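Local coordinates for amidohydrolase (Staphylococcus aureus, PDB 3NUR), which probably hydrolyses carbon–nitrogen bonds of an amide-type substrate, using a metal centre carried by a TIM-barrel fold, at residues M22-T26 against Q85-I89. Residues are numbered along the deposited sequence; the frame is centred on the assembly and turned at random.
Sequences MKSIT and QDVQI
In I25 and I89 alike, chi1 (-60° and -62°) sets CG1 anti to the carbonyl carbon and turns the CG2 branch away from the backbone N; the two side chains run alongside each other in the same sense, their CG2 methyls 4.1 Å apart, on the face where L353 meets both. They sit on neighbouring parallel strands, 24-31 and 87-94, at the start of a TIM barrel, and illustrate how a beta bulge is absorbed between such strands. S24 pairs with V87 but I25 with I89, so Q88 is the extra residue; its bulge brings two amides onto one carbonyl, S24 O, which accepts from Q88 N at 2.8 Å and from I89 N at 3.2 Å. Outside the pair, R128 binds the carbonyls of V87 and Q88. Upstream, S24 N donates to D86 O (3.0 Å), while CD of K23, its chain bent at chi2, lies 3.5 Å from the same D86 O. On the other face T26 and V87 meet tip to tip, T26 CG2 being 3.9 Å from V87 CG2. Farther along, strand 24-31 supplies E28 and H30 to the calcium site. Near the N-terminal start of the two strands a water joins S24 OG to Q85 O, while further along T26 N donates almost straight to I89 O at 2.8 Å.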
loop_
_atom_site.group_PDB
_atom_site.type_symbol
_atom_site.label_atom_id
_atom_site.label_comp_id
_atom_site.label_asym_id
_atom_site.label_seq_id
_atom_site.Cartn_x
_atom_site.Cartn_y
_atom_site.Cartn_z
HETATM N N MSE A 22 19.693 6.899 -12.739
HETATM C CA MSE A 22 18.425 7.566 -12.426
HETATM C C MSE A 22 17.896 7.095 -11.058
HETATM O O MSE A 22 17.730 5.886 -10.852
HETATM C CB MSE A 22 17.393 7.298 -13.523
HETATM C CG MSE A 22 16.214 8.264 -13.495
HETATM SE SE MSE A 22 14.776 7.706 -14.682
HETATM C CE MSE A 22 15.656 7.964 -16.430
ATOM N N LYS A 23 17.627 8.045 -10.140
ATOM C CA LYS A 23 17.187 7.723 -8.784
ATOM C C LYS A 23 15.683 7.542 -8.658
ATOM O O LYS A 23 14.915 8.115 -9.431
ATOM C CB LYS A 23 17.715 8.724 -7.748
ATOM C CG LYS A 23 19.234 8.829 -7.681
ATOM C CD LYS A 23 19.898 7.637 -6.984
ATOM C CE LYS A 23 21.396 7.677 -7.147
ATOM N NZ LYS A 23 21.991 8.901 -6.550
ATOM N N SER A 24 15.271 6.709 -7.694
ATOM C CA SER A 24 13.864 6.399 -7.519
ATOM C C SER A 24 13.330 6.723 -6.153
ATOM O O SER A 24 14.097 6.873 -5.190
ATOM C CB SER A 24 13.614 4.920 -7.818
ATOM O OG SER A 24 14.253 4.080 -6.865
ATOM N N ILE A 25 12.001 6.821 -6.079
ATOM C CA ILE A 25 11.228 6.932 -4.836
ATOM C C ILE A 25 10.500 5.565 -4.786
ATOM O O ILE A 25 9.810 5.212 -5.750
ATOM C CB ILE A 25 10.224 8.113 -4.816
ATOM C CG1 ILE A 25 10.929 9.485 -4.982
ATOM C CG2 ILE A 25 9.393 8.094 -3.506
ATOM C CD1 ILE A 25 9.934 10.677 -5.332
ATOM N N THR A 26 10.668 4.794 -3.701
ATOM C CA THR A 26 10.032 3.469 -3.582
ATOM C C THR A 26 8.899 3.541 -2.531
ATOM O O THR A 26 9.081 4.122 -1.444
ATOM C CB THR A 26 11.053 2.344 -3.411
ATOM O OG1 THR A 26 11.888 2.648 -2.306
ATOM C CG2 THR A 26 11.920 2.098 -4.674
ATOM N N GLN A 85 20.833 0.017 -5.366
ATOM C CA GLN A 85 19.697 -0.049 -6.308
ATOM C C GLN A 85 19.202 1.301 -6.812
ATOM O O GLN A 85 18.112 1.380 -7.403
ATOM C CB GLN A 85 18.548 -0.888 -5.716
ATOM C CG GLN A 85 18.930 -2.348 -5.407
ATOM C CD GLN A 85 19.412 -3.162 -6.597
ATOM O OE1 GLN A 85 18.973 -2.984 -7.740
ATOM N NE2 GLN A 85 20.308 -4.115 -6.343
ATOM N N ASP A 86 19.985 2.368 -6.577
ATOM C CA ASP A 86 19.682 3.731 -7.025
ATOM C C ASP A 86 18.359 4.280 -6.464
ATOM O O ASP A 86 17.630 4.996 -7.157
ATOM C CB ASP A 86 19.755 3.852 -8.575
ATOM C CG ASP A 86 21.152 3.687 -9.170
ATOM O OD1 ASP A 86 22.148 3.901 -8.434
ATOM O OD2 ASP A 86 21.248 3.358 -10.370
ATOM N N VAL A 87 18.038 3.907 -5.227
ATOM C CA VAL A 87 16.839 4.391 -4.548
ATOM C C VAL A 87 17.245 5.606 -3.719
ATOM O O VAL A 87 18.013 5.458 -2.763
ATOM C CB VAL A 87 16.202 3.303 -3.646
ATOM C CG1 VAL A 87 14.970 3.857 -2.929
ATOM C CG2 VAL A 87 15.843 2.044 -4.458
ATOM N N GLN A 88 16.653 6.772 -4.012
ATOM C CA GLN A 88 16.908 8.008 -3.269
ATOM C C GLN A 88 16.042 8.000 -2.017
ATOM O O GLN A 88 16.521 8.355 -0.946
ATOM C CB GLN A 88 16.569 9.236 -4.136
ATOM C CG GLN A 88 16.784 10.609 -3.455
ATOM C CD GLN A 88 18.222 10.864 -3.059
ATOM O OE1 GLN A 88 18.509 11.298 -1.939
ATOM N NE2 GLN A 88 19.157 10.567 -3.952
ATOM N N ILE A 89 14.741 7.639 -2.161
ATOM C CA ILE A 89 13.822 7.656 -1.028
ATOM C C ILE A 89 13.050 6.366 -0.868
ATOM O O ILE A 89 12.501 5.843 -1.849
ATOM C CB ILE A 89 12.822 8.852 -1.179
ATOM C CG1 ILE A 89 13.540 10.223 -1.176
ATOM C CG2 ILE A 89 11.656 8.794 -0.172
ATOM C CD1 ILE A 89 12.671 11.368 -1.587
HETATM O O HOH W 1 18.909 3.489 -11.886
HETATM O O HOH W 2 15.654 2.228 -8.426
#